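Local coordinates for protein transcriptional regulator, MerR-family (Cupriavidus metallidurans CH34, PDB 5GPE) that binds lead(II) and, as a MerR-family regulator, probably binds DNA to control transcription, at residues L7-C13 and H44-L49. Numbering follows the deposited sequence.
Sequences LGKKADC and HLQRLL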
loop_
_atom_site.group_PDB
_atom_site.type_symbol
_atom_site.label_atom_id
_atom_site.label_comp_id
_atom_site.label_asym_id
_atom_site.label_seq_id
_atom_site.Cartn_x
_atom_site.Cartn_y
_atom_site.Cartn_z
ATOM N N LEU B 7 -0.091 -10.328 -28.348
ATOM C CA LEU B 7 0.370 -9.074 -27.748
ATOM C C LEU B 7 0.848 -9.303 -26.311
ATOM O O LEU B 7 1.931 -8.870 -25.943
ATOM C CB LEU B 7 -0.745 -8.019 -27.767
ATOM C CG LEU B 7 -0.434 -6.673 -27.105
ATOM C CD1 LEU B 7 0.683 -5.948 -27.842
ATOM C CD2 LEU B 7 -1.683 -5.812 -27.060
ATOM N N GLY B 8 0.037 -10.007 -25.533
ATOM C CA GLY B 8 0.389 -10.396 -24.162
ATOM C C GLY B 8 1.671 -11.204 -24.037
ATOM O O GLY B 8 2.523 -10.906 -23.193
ATOM N N LYS B 9 1.809 -12.212 -24.890
ATOM C CA LYS B 9 3.045 -12.995 -25.029
ATOM C C LYS B 9 4.269 -12.107 -25.281
ATOM O O LYS B 9 5.280 -12.213 -24.591
ATOM C CB LYS B 9 2.887 -14.014 -26.191
ATOM C CG LYS B 9 2.423 -15.397 -25.703
ATOM C CD LYS B 9 3.485 -16.464 -25.911
ATOM C CE LYS B 9 3.255 -17.682 -24.985
ATOM N NZ LYS B 9 1.878 -18.279 -24.992
ATOM N N LYS B 10 4.152 -11.217 -26.258
ATOM C CA LYS B 10 5.251 -10.307 -26.628
ATOM C C LYS B 10 5.596 -9.278 -25.549
ATOM O O LYS B 10 6.757 -8.906 -25.406
ATOM C CB LYS B 10 4.957 -9.607 -27.957
ATOM C CG LYS B 10 5.395 -10.421 -29.157
ATOM C CD LYS B 10 5.039 -9.732 -30.454
ATOM C CE LYS B 10 5.848 -10.305 -31.616
ATOM N NZ LYS B 10 5.150 -10.161 -32.917
ATOM N N ALA B 11 4.592 -8.824 -24.805
ATOM C CA ALA B 11 4.805 -7.868 -23.720
ATOM C C ALA B 11 5.139 -8.539 -22.380
ATOM O O ALA B 11 5.415 -7.853 -21.399
ATOM C CB ALA B 11 3.586 -6.975 -23.568
ATOM N N ASP B 12 5.114 -9.873 -22.350
ATOM C CA ASP B 12 5.328 -10.660 -21.134
ATOM C C ASP B 12 4.314 -10.279 -20.027
ATOM O O ASP B 12 4.674 -10.046 -18.876
ATOM C CB ASP B 12 6.781 -10.530 -20.648
ATOM C CG ASP B 12 7.220 -11.694 -19.757
ATOM O OD1 ASP B 12 6.554 -12.752 -19.742
ATOM O OD2 ASP B 12 8.241 -11.552 -19.058
ATOM N N CYS B 13 3.043 -10.210 -20.409
ATOM C CA CYS B 13 1.970 -9.964 -19.460
ATOM C C CYS B 13 0.699 -10.709 -19.850
ATOM O O CYS B 13 0.542 -11.153 -20.994
ATOM C CB CYS B 13 1.705 -8.463 -19.318
ATOM S SG CYS B 13 0.798 -7.699 -20.672
ATOM N N HIS B 44 1.048 -0.709 -29.734
ATOM C CA HIS B 44 0.452 -1.237 -28.503
ATOM C C HIS B 44 1.468 -1.976 -27.653
ATOM O O HIS B 44 1.476 -1.822 -26.431
ATOM C CB HIS B 44 -0.726 -2.163 -28.800
ATOM C CG HIS B 44 -1.850 -1.489 -29.524
ATOM N ND1 HIS B 44 -1.878 -1.361 -30.896
ATOM C CD2 HIS B 44 -2.973 -0.884 -29.069
ATOM C CE1 HIS B 44 -2.970 -0.715 -31.257
ATOM N NE2 HIS B 44 -3.651 -0.415 -30.167
ATOM N N LEU B 45 2.338 -2.741 -28.302
ATOM C CA LEU B 45 3.436 -3.421 -27.618
ATOM C C LEU B 45 4.357 -2.418 -26.914
ATOM O O LEU B 45 4.651 -2.573 -25.731
ATOM C CB LEU B 45 4.244 -4.301 -28.586
ATOM C CG LEU B 45 5.470 -5.039 -28.013
ATOM C CD1 LEU B 45 5.108 -5.906 -26.809
ATOM C CD2 LEU B 45 6.141 -5.886 -29.091
ATOM N N GLN B 46 4.793 -1.387 -27.634
ATOM C CA GLN B 46 5.676 -0.372 -27.056
ATOM C C GLN B 46 5.004 0.387 -25.907
ATOM O O GLN B 46 5.652 0.772 -24.935
ATOM C CB GLN B 46 6.177 0.610 -28.123
ATOM C CG GLN B 46 7.168 -0.002 -29.114
ATOM C CD GLN B 46 8.301 -0.760 -28.423
ATOM O OE1 GLN B 46 8.893 -0.268 -27.452
ATOM N NE2 GLN B 46 8.577 -1.978 -28.890
ATOM N N ARG B 47 3.692 0.543 -25.981
ATOM C CA ARG B 47 2.922 1.174 -24.936
ATOM C C ARG B 47 2.927 0.299 -23.683
ATOM O O ARG B 47 3.172 0.754 -22.628
ATOM C CB ARG B 47 1.511 1.384 -25.403
ATOM C CG ARG B 47 0.549 1.761 -24.324
ATOM C CD ARG B 47 0.896 3.105 -23.829
ATOM N NE ARG B 47 0.904 4.135 -24.837
ATOM C CZ ARG B 47 -0.121 4.898 -25.150
ATOM N NH1 ARG B 47 -1.275 4.731 -24.596
ATOM N NH2 ARG B 47 0.037 5.839 -26.034
ATOM N N LEU B 48 2.685 -0.972 -23.844
ATOM C CA LEU B 48 2.704 -1.915 -22.727
ATOM C C LEU B 48 4.055 -1.985 -22.036
ATOM O O LEU B 48 4.126 -2.038 -20.807
ATOM C CB LEU B 48 2.282 -3.315 -23.174
ATOM C CG LEU B 48 0.794 -3.508 -23.465
ATOM C CD1 LEU B 48 0.553 -4.869 -24.090
ATOM C CD2 LEU B 48 0.009 -3.325 -22.173
ATOM N N LEU B 49 5.122 -1.942 -22.827
ATOM C CA LEU B 49 6.463 -1.914 -22.270
ATOM C C LEU B 49 6.714 -0.626 -21.473
ATOM O O LEU B 49 7.321 -0.677 -20.407
ATOM C CB LEU B 49 7.518 -2.111 -23.360
ATOM C CG LEU B 49 7.457 -3.454 -24.098
ATOM C CD1 LEU B 49 8.538 -3.516 -25.173
ATOM C CD2 LEU B 49 7.582 -4.653 -23.166
#
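Leu7 meets His44 at CB, not at the imidazole: its CD1 stops 4.2 Å from His44 CB, and the two side chains cross at about a right angle. The ring itself turns away from 7-13. It packs edge-to-face with Tyr40, while at its edge ND1 hydrogen-bonds Asp41 and NE2 the Glu29 carbonyl, two bonds that fix the ring's rotation and may favour the protonated form.

The rest of the contact is aliphatic. No hydrogen bond crosses it. With CG anti to the backbone N (chi1 177°), Leu7 sends CD1 across to the facing helix, 3.6 Å from Leu45 N. Leu48 CD1 settles between residues one turn apart, 3.6 Å from Leu7 CG and 3.7 Å from Ala11 CB. Leu45 CD1 lies against Lys10 and Ala11, 3.7 Å from Ala11 CB and 3.6 Å from Lys10 C. The backbones come nearest at Ala11 CA and Leu45 CA, 6.1 Å apart; the axes of the two short segments stay 9.7 Å apart.

At Asp12 the chain turns out of helical geometry with a positive phi, in a Schellman motif whose bonds run from Cys13 N to Gly8 O and from Asp12 N to Lys9 O. Arg52 hydrogen-bonds Ala11 O, and Val18 of helix 15-23 touches Leu7, Cys13 and Leu48. The two helix segments cross at -46°. This packing joins the first helix of the helix-turn-helix to helix 42-56, within the hydrophobic core of a MerR-type DNA-binding domain.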